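PDB 4B4H: beta-1,4-exocellulase from Thermobifida fusca, which probably hydrolyses the beta-1,4-glycosidic bonds of cellulose as a family 6 cellobiohydrolase, the chain here being its catalytic domain. Local coordinates for residues 21-25 against 404-410; 89-93 against 381-386; 118-122 against 174-180. All blocks are in the same frame, centred on the assembly; numbering follows the deposited sequence.

Contact 1. Residues 21-25 against 404-410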
ATOM      1  N   LYS A  21      20.992  -2.309  -4.153  1.00 12.98           N
ATOM      2  CA  LYS A  21      21.058  -1.177  -3.222  1.00 13.36           C
ATOM      3  C   LYS A  21      20.978  -1.617  -1.758  1.00 13.21           C
ATOM      4  O   LYS A  21      21.580  -0.991  -0.887  1.00 12.86           O
ATOM      5  CB  LYS A  21      19.958  -0.158  -3.525  1.00 13.71           C
ATOM      6  CG  LYS A  21      19.978   0.358  -4.946  1.00 14.18           C
ATOM      7  CD  LYS A  21      18.777   1.243  -5.212  1.00 14.44           C
ATOM      8  CE  LYS A  21      19.088   2.219  -6.333  1.00 15.57           C
ATOM      9  NZ  LYS A  21      19.229   1.542  -7.652  1.00 15.90           N
ATOM     10  N   ALA A  22      20.234  -2.693  -1.504  1.00 13.50           N
ATOM     11  CA  ALA A  22      20.063  -3.240  -0.164  1.00 14.11           C
ATOM     12  C   ALA A  22      21.348  -3.915   0.314  1.00 14.60           C
ATOM     13  O   ALA A  22      21.826  -3.632   1.423  1.00 14.86           O
ATOM     14  CB  ALA A  22      18.896  -4.220  -0.143  1.00 13.87           C
ATOM     15  N   ALA A  23      21.914  -4.770  -0.542  1.00 14.74           N
ATOM     16  CA  ALA A  23      23.154  -5.495  -0.234  1.00 15.23           C
ATOM     17  C   ALA A  23      24.353  -4.567  -0.040  1.00 15.50           C
ATOM     18  O   ALA A  23      25.323  -4.947   0.620  1.00 15.57           O
ATOM     19  CB  ALA A  23      23.460  -6.532  -1.311  1.00 15.27           C
ATOM     20  N   ALA A  24      24.285  -3.367  -0.623  1.00 15.60           N
ATOM     21  CA  ALA A  24      25.368  -2.385  -0.524  1.00 15.79           C
ATOM     22  C   ALA A  24      25.427  -1.674   0.824  1.00 15.25           C
ATOM     23  O   ALA A  24      26.470  -1.143   1.204  1.00 15.86           O
ATOM     24  CB  ALA A  24      25.259  -1.363  -1.637  1.00 15.84           C
ATOM     25  N   GLU A  25      24.303  -1.639   1.533  1.00 14.95           N
ATOM     26  CA  GLU A  25      24.263  -1.038   2.864  1.00 14.77           C
ATOM     27  C   GLU A  25      24.824  -1.993   3.905  1.00 14.87           C
ATOM     28  O   GLU A  25      24.616  -3.199   3.800  1.00 15.03           O
ATOM     29  CB  GLU A  25      22.833  -0.666   3.238  1.00 14.83           C
ATOM     30  CG  GLU A  25      22.227   0.382   2.325  1.00 15.06           C
ATOM     31  CD  GLU A  25      22.758   1.778   2.583  1.00 14.82           C
ATOM     32  OE1 GLU A  25      23.477   1.987   3.587  1.00 14.88           O
ATOM     33  OE2 GLU A  25      22.443   2.679   1.781  1.00 14.39           O
ATOM     34  N   TRP A 404      17.072   6.286  -3.481  1.00 10.55           N
ATOM     35  CA  TRP A 404      17.601   5.578  -2.333  1.00 10.41           C
ATOM     36  C   TRP A 404      17.771   6.466  -1.119  1.00 10.48           C
ATOM     37  O   TRP A 404      18.338   7.555  -1.220  1.00 11.38           O
ATOM     38  CB  TRP A 404      18.915   4.896  -2.683  1.00 10.10           C
ATOM     39  CG  TRP A 404      19.239   3.863  -1.650  1.00  9.98           C
ATOM     40  CD1 TRP A 404      20.222   3.925  -0.673  1.00 10.12           C
ATOM     41  CD2 TRP A 404      18.526   2.606  -1.406  1.00 10.02           C
ATOM     42  NE1 TRP A 404      20.185   2.807   0.121  1.00 10.04           N
ATOM     43  CE2 TRP A 404      19.190   1.977  -0.267  1.00  9.96           C
ATOM     44  CE3 TRP A 404      17.441   1.964  -1.999  1.00 10.00           C
ATOM     45  CZ2 TRP A 404      18.787   0.750   0.228  1.00  9.88           C
ATOM     46  CZ3 TRP A 404      17.039   0.731  -1.492  1.00 10.13           C
ATOM     47  CH2 TRP A 404      17.697   0.137  -0.408  1.00 10.02           C
ATOM     48  N   PHE A 405      17.276   6.015   0.034  1.00 10.13           N
ATOM     49  CA  PHE A 405      17.315   6.807   1.272  1.00  9.89           C
ATOM     50  C   PHE A 405      18.073   6.010   2.327  1.00 10.23           C
ATOM     51  O   PHE A 405      17.480   5.190   3.032  1.00 10.14           O
ATOM     52  CB  PHE A 405      15.874   7.104   1.713  1.00  9.44           C
ATOM     53  CG  PHE A 405      15.731   8.146   2.802  1.00  9.27           C
ATOM     54  CD1 PHE A 405      16.810   8.872   3.294  1.00  9.23           C
ATOM     55  CD2 PHE A 405      14.468   8.407   3.329  1.00  9.07           C
ATOM     56  CE1 PHE A 405      16.635   9.822   4.298  1.00  8.95           C
ATOM     57  CE2 PHE A 405      14.284   9.349   4.326  1.00  9.12           C
ATOM     58  CZ  PHE A 405      15.370  10.063   4.819  1.00  8.93           C
ATOM     59  N   SER A 406      19.388   6.239   2.408  1.00 10.49           N
ATOM     60  CA  SER A 406      20.275   5.378   3.201  1.00 10.69           C
ATOM     61  C   SER A 406      20.032   5.472   4.708  1.00 10.32           C
ATOM     62  O   SER A 406      19.918   4.448   5.400  1.00  9.93           O
ATOM     63  CB  SER A 406      21.749   5.650   2.867  1.00 11.24           C
ATOM     64  OG  SER A 406      22.577   4.664   3.465  1.00 12.73           O
ATOM     65  N   ALA A 407      19.965   6.695   5.226  1.00 10.17           N
ATOM     66  CA  ALA A 407      19.576   6.901   6.614  1.00  9.79           C
ATOM     67  C   ALA A 407      18.301   6.112   6.979  1.00  9.53           C
ATOM     68  O   ALA A 407      18.266   5.421   8.003  1.00  9.13           O
ATOM     69  CB  ALA A 407      19.427   8.387   6.925  1.00 10.26           C
ATOM     70  N   GLN A 408      17.286   6.160   6.122  1.00  9.26           N
ATOM     71  CA  GLN A 408      16.053   5.417   6.370  1.00  8.98           C
ATOM     72  C   GLN A 408      16.235   3.905   6.273  1.00  8.88           C
ATOM     73  O   GLN A 408      15.640   3.167   7.056  1.00  8.73           O
ATOM     74  CB  GLN A 408      14.949   5.866   5.413  1.00  8.73           C
ATOM     75  CG  GLN A 408      13.543   5.431   5.818  1.00  8.81           C
ATOM     76  CD  GLN A 408      12.560   5.453   4.661  1.00  9.00           C
ATOM     77  OE1 GLN A 408      12.933   5.273   3.506  1.00  9.10           O
ATOM     78  NE2 GLN A 408      11.294   5.667   4.979  1.00  9.17           N
ATOM     79  N   PHE A 409      17.033   3.441   5.313  1.00  9.06           N
ATOM     80  CA  PHE A 409      17.263   1.997   5.219  1.00  9.25           C
ATOM     81  C   PHE A 409      17.991   1.444   6.454  1.00  9.07           C
ATOM     82  O   PHE A 409      17.593   0.420   7.011  1.00  9.13           O
ATOM     83  CB  PHE A 409      17.985   1.596   3.929  1.00  9.56           C
ATOM     84  CG  PHE A 409      18.179   0.112   3.790  1.00  9.91           C
ATOM     85  CD1 PHE A 409      17.210  -0.688   3.171  1.00 10.14           C
ATOM     86  CD2 PHE A 409      19.341  -0.493   4.276  1.00 10.19           C
ATOM     87  CE1 PHE A 409      17.402  -2.060   3.049  1.00 10.50           C
ATOM     88  CE2 PHE A 409      19.521  -1.865   4.163  1.00 10.63           C
ATOM     89  CZ  PHE A 409      18.556  -2.639   3.544  1.00 10.69           C
ATOM     90  N   ARG A 410      19.064   2.110   6.869  1.00  9.70           N
ATOM     91  CA  ARG A 410      19.768   1.701   8.094  1.00 10.10           C
ATOM     92  C   ARG A 410      18.852   1.638   9.322  1.00  9.84           C
ATOM     93  O   ARG A 410      18.944   0.702  10.125  1.00  9.90           O
ATOM     94  CB  ARG A 410      20.963   2.619   8.378  1.00 10.80           C
ATOM     95  CG  ARG A 410      22.089   2.465   7.379  1.00 11.97           C
ATOM     96  CD  ARG A 410      23.029   3.650   7.420  1.00 13.56           C
ATOM     97  NE  ARG A 410      23.790   3.769   8.665  1.00 14.53           N
ATOM     98  CZ  ARG A 410      24.142   4.931   9.219  1.00 15.01           C
ATOM     99  NH1 ARG A 410      23.786   6.080   8.655  1.00 15.83           N
ATOM    100  NH2 ARG A 410      24.842   4.950  10.344  1.00 14.95           N
TER

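Contact 2. Residues 89-93 against 381-386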
ATOM      1  N   CYS A  89      -5.660  12.510  -5.046  1.00  9.40           N
ATOM      2  CA  CYS A  89      -6.450  13.754  -5.145  1.00 10.18           C
ATOM      3  C   CYS A  89      -6.549  14.579  -3.860  1.00 10.58           C
ATOM      4  O   CYS A  89      -6.998  15.725  -3.908  1.00 10.87           O
ATOM      5  CB  CYS A  89      -7.855  13.475  -5.692  1.00 10.47           C
ATOM      6  SG  CYS A  89      -8.856  12.392  -4.636  1.00 10.48           S
ATOM      7  N   ALA A  90      -6.147  14.002  -2.732  1.00 11.06           N
ATOM      8  CA  ALA A  90      -6.184  14.715  -1.450  1.00 11.48           C
ATOM      9  C   ALA A  90      -4.830  15.279  -1.059  1.00 11.65           C
ATOM     10  O   ALA A  90      -4.742  16.063  -0.110  1.00 12.55           O
ATOM     11  CB  ALA A  90      -6.707  13.813  -0.338  1.00 12.05           C
ATOM     12  N   ALA A  91      -3.780  14.861  -1.764  1.00 11.56           N
ATOM     13  CA  ALA A  91      -2.418  15.246  -1.396  1.00 11.43           C
ATOM     14  C   ALA A  91      -2.136  16.706  -1.727  1.00 11.83           C
ATOM     15  O   ALA A  91      -2.734  17.277  -2.647  1.00 11.66           O
ATOM     16  CB  ALA A  91      -1.390  14.341  -2.064  1.00 11.71           C
ATOM     17  N   LEU A  92      -1.238  17.305  -0.955  1.00 12.27           N
ATOM     18  CA  LEU A  92      -0.794  18.680  -1.201  1.00 12.87           C
ATOM     19  C   LEU A  92      -0.107  18.817  -2.555  1.00 13.79           C
ATOM     20  O   LEU A  92      -0.237  19.841  -3.242  1.00 14.18           O
ATOM     21  CB  LEU A  92       0.160  19.136  -0.095  1.00 12.36           C
ATOM     22  CG  LEU A  92      -0.416  19.255   1.320  1.00 12.05           C
ATOM     23  CD1 LEU A  92       0.668  19.563   2.349  1.00 11.56           C
ATOM     24  CD2 LEU A  92      -1.529  20.291   1.390  1.00 11.66           C
ATOM     25  N   ALA A  93       0.628  17.773  -2.928  1.00 14.11           N
ATOM     26  CA  ALA A  93       1.313  17.683  -4.207  1.00 15.04           C
ATOM     27  C   ALA A  93       1.255  16.238  -4.682  1.00 15.17           C
ATOM     28  O   ALA A  93       1.350  15.307  -3.881  1.00 17.02           O
ATOM     29  CB  ALA A  93       2.756  18.135  -4.059  1.00 14.86           C
ATOM     30  N   TYR A 381       6.463  20.359   8.828  1.00 10.84           N
ATOM     31  CA  TYR A 381       5.044  20.597   8.543  1.00 11.08           C
ATOM     32  C   TYR A 381       4.144  20.277   9.746  1.00 11.08           C
ATOM     33  O   TYR A 381       4.327  19.273  10.431  1.00 11.13           O
ATOM     34  CB  TYR A 381       4.623  19.798   7.307  1.00 10.76           C
ATOM     35  CG  TYR A 381       3.196  20.014   6.840  1.00 11.05           C
ATOM     36  CD1 TYR A 381       2.763  21.281   6.412  1.00 11.09           C
ATOM     37  CD2 TYR A 381       2.286  18.958   6.797  1.00 11.09           C
ATOM     38  CE1 TYR A 381       1.462  21.477   5.969  1.00 11.21           C
ATOM     39  CE2 TYR A 381       0.982  19.143   6.344  1.00 11.14           C
ATOM     40  CZ  TYR A 381       0.576  20.409   5.942  1.00 11.31           C
ATOM     41  OH  TYR A 381      -0.713  20.595   5.505  1.00 11.27           O
ATOM     42  N   GLN A 382       3.184  21.155  10.012  1.00 11.38           N
ATOM     43  CA  GLN A 382       2.348  21.051  11.197  1.00 11.54           C
ATOM     44  C   GLN A 382       0.987  20.421  10.913  1.00 11.33           C
ATOM     45  O   GLN A 382       0.088  20.456  11.754  1.00 11.32           O
ATOM     46  CB  GLN A 382       2.232  22.411  11.912  1.00 12.35           C
ATOM     47  CG  GLN A 382       3.502  22.856  12.638  1.00 13.12           C
ATOM     48  CD  GLN A 382       3.996  21.867  13.694  1.00 13.20           C
ATOM     49  OE1 GLN A 382       3.251  21.008  14.179  1.00 13.84           O
ATOM     50  NE2 GLN A 382       5.259  21.993  14.061  1.00 13.66           N
ATOM     51  N   GLY A 383       0.852  19.851   9.717  1.00 11.07           N
ATOM     52  CA  GLY A 383      -0.287  19.017   9.396  1.00 11.22           C
ATOM     53  C   GLY A 383      -1.474  19.763   8.839  1.00 11.49           C
ATOM     54  O   GLY A 383      -1.420  20.978   8.613  1.00 11.78           O
ATOM     55  N   ASN A 384      -2.538  19.005   8.632  1.00 11.70           N
ATOM     56  CA  ASN A 384      -3.810  19.494   8.143  1.00 11.69           C
ATOM     57  C   ASN A 384      -4.921  18.592   8.662  1.00 11.44           C
ATOM     58  O   ASN A 384      -4.657  17.653   9.416  1.00 11.36           O
ATOM     59  CB  ASN A 384      -3.825  19.594   6.608  1.00 11.87           C
ATOM     60  CG  ASN A 384      -3.427  18.299   5.923  1.00 11.79           C
ATOM     61  OD1 ASN A 384      -4.041  17.260   6.141  1.00 11.64           O
ATOM     62  ND2 ASN A 384      -2.407  18.359   5.080  1.00 12.01           N
ATOM     63  N   ALA A 385      -6.162  18.852   8.262  1.00 11.75           N
ATOM     64  CA  ALA A 385      -7.296  18.072   8.744  1.00 11.93           C
ATOM     65  C   ALA A 385      -7.075  16.557   8.602  1.00 11.82           C
ATOM     66  O   ALA A 385      -7.467  15.794   9.484  1.00 12.06           O
ATOM     67  CB  ALA A 385      -8.592  18.509   8.063  1.00 12.41           C
ATOM     68  N   ARG A 386      -6.402  16.129   7.530  1.00 11.69           N
ATOM     69  CA  ARG A 386      -6.280  14.689   7.247  1.00 11.68           C
ATOM     70  C   ARG A 386      -5.288  13.934   8.134  1.00 11.36           C
ATOM     71  O   ARG A 386      -5.303  12.693   8.170  1.00 12.05           O
ATOM     72  CB  ARG A 386      -5.997  14.430   5.759  1.00 11.74           C
ATOM     73  CG  ARG A 386      -7.196  14.648   4.843  1.00 12.22           C
ATOM     74  CD  ARG A 386      -6.815  14.615   3.356  1.00 12.44           C
ATOM     75  NE  ARG A 386      -5.722  15.528   2.984  1.00 12.70           N
ATOM     76  CZ  ARG A 386      -5.843  16.851   2.849  1.00 13.10           C
ATOM     77  NH1 ARG A 386      -7.005  17.443   3.085  1.00 13.45           N
ATOM     78  NH2 ARG A 386      -4.791  17.583   2.497  1.00 13.16           N
TER
HETATM   79  O   HOH W   1      -3.879  13.806   1.699  1.00 16.09           O

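Contact 3. Residues 118-122 against 174-180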
ATOM      1  N   MET A 118       1.945  -7.888 -20.640  1.00  9.36           N
ATOM      2  CA  MET A 118       1.551  -9.031 -19.814  1.00  9.23           C
ATOM      3  C   MET A 118       0.966 -10.163 -20.656  1.00  9.58           C
ATOM      4  O   MET A 118       1.181 -11.343 -20.365  1.00  9.66           O
ATOM      5  CB  MET A 118       0.612  -8.600 -18.685  1.00  8.79           C
ATOM      6  CG  MET A 118       1.313  -7.642 -17.731  1.00  8.61           C
ATOM      7  SD  MET A 118       0.273  -7.195 -16.353  1.00  8.74           S
ATOM      8  CE  MET A 118       1.394  -6.229 -15.345  1.00  8.99           C
ATOM      9  N   TRP A 119       0.238  -9.801 -21.704  1.00  9.92           N
ATOM     10  CA  TRP A 119      -0.299 -10.793 -22.616  1.00 10.55           C
ATOM     11  C   TRP A 119       0.798 -11.645 -23.185  1.00 11.01           C
ATOM     12  O   TRP A 119       0.656 -12.857 -23.235  1.00 10.83           O
ATOM     13  CB  TRP A 119      -1.115 -10.140 -23.726  1.00 10.54           C
ATOM     14  CG  TRP A 119      -2.590 -10.080 -23.437  1.00 10.61           C
ATOM     15  CD1 TRP A 119      -3.375  -8.947 -23.241  1.00 10.69           C
ATOM     16  CD2 TRP A 119      -3.519 -11.213 -23.326  1.00 10.46           C
ATOM     17  NE1 TRP A 119      -4.682  -9.288 -23.006  1.00 10.55           N
ATOM     18  CE2 TRP A 119      -4.842 -10.636 -23.043  1.00 10.38           C
ATOM     19  CE3 TRP A 119      -3.391 -12.602 -23.404  1.00 10.42           C
ATOM     20  CZ2 TRP A 119      -5.961 -11.427 -22.870  1.00 10.20           C
ATOM     21  CZ3 TRP A 119      -4.533 -13.386 -23.246  1.00 10.33           C
ATOM     22  CH2 TRP A 119      -5.785 -12.814 -22.973  1.00 10.19           C
ATOM     23  N   ASP A 120       1.903 -11.040 -23.620  1.00 11.77           N
ATOM     24  CA  ASP A 120       3.004 -11.825 -24.172  1.00 12.80           C
ATOM     25  C   ASP A 120       3.358 -12.929 -23.196  1.00 13.17           C
ATOM     26  O   ASP A 120       3.440 -14.105 -23.566  1.00 13.91           O
ATOM     27  CB  ASP A 120       4.245 -10.969 -24.403  1.00 13.65           C
ATOM     28  CG  ASP A 120       4.061  -9.944 -25.505  1.00 14.19           C
ATOM     29  OD1 ASP A 120       3.237 -10.166 -26.419  1.00 15.69           O
ATOM     30  OD2 ASP A 120       4.750  -8.910 -25.450  1.00 15.21           O
ATOM     31  N   PHE A 121       3.525 -12.542 -21.934  1.00 12.93           N
ATOM     32  CA  PHE A 121       3.989 -13.459 -20.905  1.00 12.81           C
ATOM     33  C   PHE A 121       2.985 -14.527 -20.439  1.00 13.05           C
ATOM     34  O   PHE A 121       3.353 -15.450 -19.717  1.00 12.85           O
ATOM     35  CB  PHE A 121       4.624 -12.662 -19.757  1.00 12.62           C
ATOM     36  CG  PHE A 121       5.941 -12.026 -20.139  1.00 12.38           C
ATOM     37  CD1 PHE A 121       5.983 -10.793 -20.796  1.00 12.04           C
ATOM     38  CD2 PHE A 121       7.144 -12.691 -19.899  1.00 12.41           C
ATOM     39  CE1 PHE A 121       7.196 -10.227 -21.171  1.00 11.83           C
ATOM     40  CE2 PHE A 121       8.355 -12.135 -20.281  1.00 11.92           C
ATOM     41  CZ  PHE A 121       8.387 -10.895 -20.906  1.00 12.28           C
ATOM     42  N   ALA A 122       1.734 -14.425 -20.891  1.00 12.70           N
ATOM     43  CA  ALA A 122       0.698 -15.397 -20.563  1.00 12.98           C
ATOM     44  C   ALA A 122       1.048 -16.784 -21.084  1.00 13.49           C
ATOM     45  O   ALA A 122       0.526 -17.790 -20.591  1.00 13.58           O
ATOM     46  CB  ALA A 122      -0.645 -14.955 -21.121  1.00 12.39           C
ATOM     47  N   LEU A 174      -6.400  -6.069 -17.457  1.00  7.10           N
ATOM     48  CA  LEU A 174      -5.426  -6.951 -16.846  0.50  7.15           C
ATOM     49  C   LEU A 174      -6.125  -8.238 -16.424  1.00  7.29           C
ATOM     50  O   LEU A 174      -5.560  -9.310 -16.544  1.00  7.39           O
ATOM     51  CB  LEU A 174      -4.726  -6.271 -15.667  0.50  7.03           C
ATOM     52  CG  LEU A 174      -4.053  -4.921 -15.949  0.50  6.88           C
ATOM     53  CD1 LEU A 174      -3.218  -4.485 -14.751  0.50  6.92           C
ATOM     54  CD2 LEU A 174      -3.201  -4.958 -17.215  0.50  6.77           C
ATOM     55  N   GLY A 175      -7.371  -8.121 -15.967  1.00  7.44           N
ATOM     56  CA  GLY A 175      -8.140  -9.301 -15.536  1.00  7.83           C
ATOM     57  C   GLY A 175      -8.439 -10.316 -16.622  1.00  8.25           C
ATOM     58  O   GLY A 175      -8.618 -11.503 -16.325  1.00  8.66           O
ATOM     59  N   GLU A 176      -8.538  -9.876 -17.872  1.00  8.60           N
ATOM     60  CA  GLU A 176      -8.717 -10.840 -18.971  1.00  8.89           C
ATOM     61  C   GLU A 176      -7.509 -11.794 -19.092  1.00  9.17           C
ATOM     62  O   GLU A 176      -7.678 -12.985 -19.421  1.00  9.42           O
ATOM     63  CB  GLU A 176      -9.004 -10.119 -20.290  1.00  9.30           C
ATOM     64  CG  GLU A 176     -10.414  -9.552 -20.347  1.00  9.62           C
ATOM     65  CD  GLU A 176     -10.597  -8.476 -21.406  1.00  9.72           C
ATOM     66  OE1 GLU A 176      -9.634  -8.157 -22.117  1.00 10.25           O
ATOM     67  OE2 GLU A 176     -11.722  -7.947 -21.525  1.00 10.00           O
ATOM     68  N   ILE A 177      -6.316 -11.277 -18.786  1.00  8.87           N
ATOM     69  CA  ILE A 177      -5.039 -11.982 -18.993  1.00  9.03           C
ATOM     70  C   ILE A 177      -4.954 -13.184 -18.026  1.00  9.34           C
ATOM     71  O   ILE A 177      -5.149 -13.035 -16.817  1.00  8.95           O
ATOM     72  CB  ILE A 177      -3.854 -10.992 -18.825  1.00  8.77           C
ATOM     73  CG1 ILE A 177      -4.127  -9.712 -19.644  1.00  8.72           C
ATOM     74  CG2 ILE A 177      -2.523 -11.602 -19.236  1.00  8.95           C
ATOM     75  CD1 ILE A 177      -3.001  -8.706 -19.710  1.00  9.00           C
ATOM     76  N   PRO A 178      -4.704 -14.392 -18.564  1.00  9.93           N
ATOM     77  CA  PRO A 178      -4.852 -15.636 -17.790  1.00 10.16           C
ATOM     78  C   PRO A 178      -4.026 -15.775 -16.518  1.00 10.36           C
ATOM     79  O   PRO A 178      -4.491 -16.418 -15.575  1.00 10.76           O
ATOM     80  CB  PRO A 178      -4.462 -16.736 -18.784  1.00 10.59           C
ATOM     81  CG  PRO A 178      -3.803 -16.059 -19.922  1.00 10.69           C
ATOM     82  CD  PRO A 178      -4.295 -14.649 -19.956  1.00 10.36           C
ATOM     83  N   ASN A 179      -2.822 -15.220 -16.484  1.00  9.82           N
ATOM     84  CA  ASN A 179      -1.975 -15.397 -15.290  1.00  9.37           C
ATOM     85  C   ASN A 179      -1.752 -14.083 -14.536  1.00  8.60           C
ATOM     86  O   ASN A 179      -0.738 -13.892 -13.878  1.00  8.06           O
ATOM     87  CB  ASN A 179      -0.654 -16.093 -15.662  1.00 10.05           C
ATOM     88  CG  ASN A 179       0.142 -15.307 -16.683  1.00 10.31           C
ATOM     89  OD1 ASN A 179      -0.380 -14.377 -17.289  1.00 10.84           O
ATOM     90  ND2 ASN A 179       1.413 -15.667 -16.875  1.00 10.59           N
ATOM     91  N   VAL A 180      -2.712 -13.176 -14.659  1.00  7.96           N
ATOM     92  CA  VAL A 180      -2.681 -11.925 -13.895  1.00  7.44           C
ATOM     93  C   VAL A 180      -3.726 -11.983 -12.775  1.00  7.40           C
ATOM     94  O   VAL A 180      -4.870 -12.402 -12.988  1.00  7.68           O
ATOM     95  CB  VAL A 180      -2.834 -10.682 -14.820  1.00  7.39           C
ATOM     96  CG1 VAL A 180      -2.754  -9.392 -14.015  1.00  7.45           C
ATOM     97  CG2 VAL A 180      -1.719 -10.682 -15.840  1.00  7.55           C
TER
HETATM   98  O   HOH W   2      -6.703  -7.436 -22.152  1.00 11.75           O

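Contact 1. Residues 21-25 against 404-410
The C-terminal part of helix 16-24 lies beside the first turn of helix 406-414, and the two backbones keep well apart: Lys21 CA is 7.6 Å from Trp404 CA, and Glu25 CA is 7.4 Å from Arg410 CA. Side chains fill the gap, burying 350 Å² in all. Glu25, in the loop that follows, is the polar centre of the contact. Its OE2 accepts two hydrogen bonds, from Trp404 NE1 at 2.8 Å and from Ser406 OG at 2.6 Å, so one carboxylate oxygen ties down both the indole and the first turn of the second helix. The methylene CG of Glu25 meanwhile packs on Phe409 CD2 at 3.6 Å. Lys21 covers a face of the indole: its CB sits 3.6 Å from the centroid of the Trp404 six-membered ring in a CH-pi contact, and its CD is 3.6 Å from Trp404 CE3. Ala22 CB closes against Phe409 CZ at 4.0 Å. Phe405, the N-cap residue, turns away to the loop residues Ala398 and Pro399. The contact thus joins an N-terminal helix to the C-terminal helix of the catalytic domain, with Trp404 about 4 Å, side chain to side chain, from Glu357, a predicted substrate-binding residue.

Contact 2. Residues 89-93 against 381-386
Cys89 opens the first segment without touching 381-386; its disulfide to Cys154 fixes this loop to helix 152-160. Ala90 follows and makes the closest approach. Its CB packs against Arg386 CD at 3.8 Å, while its carbonyl O lies over one face of the guanidinium, 3.0 Å from Arg386 NH2. That placement gives a poor angle for a direct hydrogen bond, and a water mediates instead: it accepts from Arg386 NE at 2.8 Å and donates a weak bond to Ala90 O at 3.0 Å. Ala91 points its methyl away from 381-386 and touches Asp374. Leu92 then reaches across, CD1 being 3.7 Å from Tyr381 CZ and CD2 4.3 Å from Asn384 ND2. The surface it meets is braced from within, since Asn384 ND2 donates to Tyr381 OH at 2.8 Å and Asn384 OD1 accepts from Arg386 N at 3.0 Å, forming an Asx turn. A mere 198 Å² is buried, as suits two irregular loops meeting at the surface. The loops lie after strand 75-81 and, further along the chain, after strand 346-350 of the mainly parallel sheet, and they meet beside the predicted catalytic centre: the side chain of Ala90 is about 6 Å from that of Asp136, the predicted proton donor.

Contact 3. Residues 118-122 against 174-180
Ile177 forms the apolar centre. Its CD1 meets Met118 CB at 3.8 Å, and its CG1 sits over a face of Trp119, 3.6 Å from the centroid of the five-membered ring, a CH-pi contact. Deeper in, Met118 SD touches Leu174 CD2 at 4.2 Å and Val180 CG2 at 4.0 Å. Toward the surface Pro178 wedges between two neighbours, with CD 3.5 Å from Trp119 CZ3 and CG 3.6 Å from Ala122 CB. The polar edge is thin: Asn179 ND2 gives Phe121 O a weak hydrogen bond of 3.4 Å, and a water accepts from Trp119 NE1 at 2.9 Å and donates to Glu176 OE1 at 3.0 Å. A type I turn from Ile177 to Val180 swings the chain from helix 162-175 into strand 180-185, which pairs in parallel with strand 127-133. Such packing of one helix against the next unit belongs to the distorted alpha/beta barrel of family 6: the C-terminal part of helix 103-121 rests on the turn leading into strand 180-185.

How the contacts relate
The three contacts sit apart, with no direct touch. Contact 3 lies at the end of the barrel where the helices finish and the parallel strands begin; contact 2 is on the opposite side of the chain's centre, the two being 37 Å apart between centres. Contact 1 is 27 Å from contact 2 and 34 Å from contact 3, centre to centre; its nearest atoms come within about 14 Å of contact 2. In sequence, the pairing 21-25 with 404-410 spans both others, and 89-93 with 381-386 spans contact 3. Contact 1 lies next to Glu357, predicted to bind substrate, and contact 2 near Asp136, the predicted proton donor, whereas contact 3 is structural, its Met118 side chain about 11 Å from that of Trp39, another predicted substrate-binding residue.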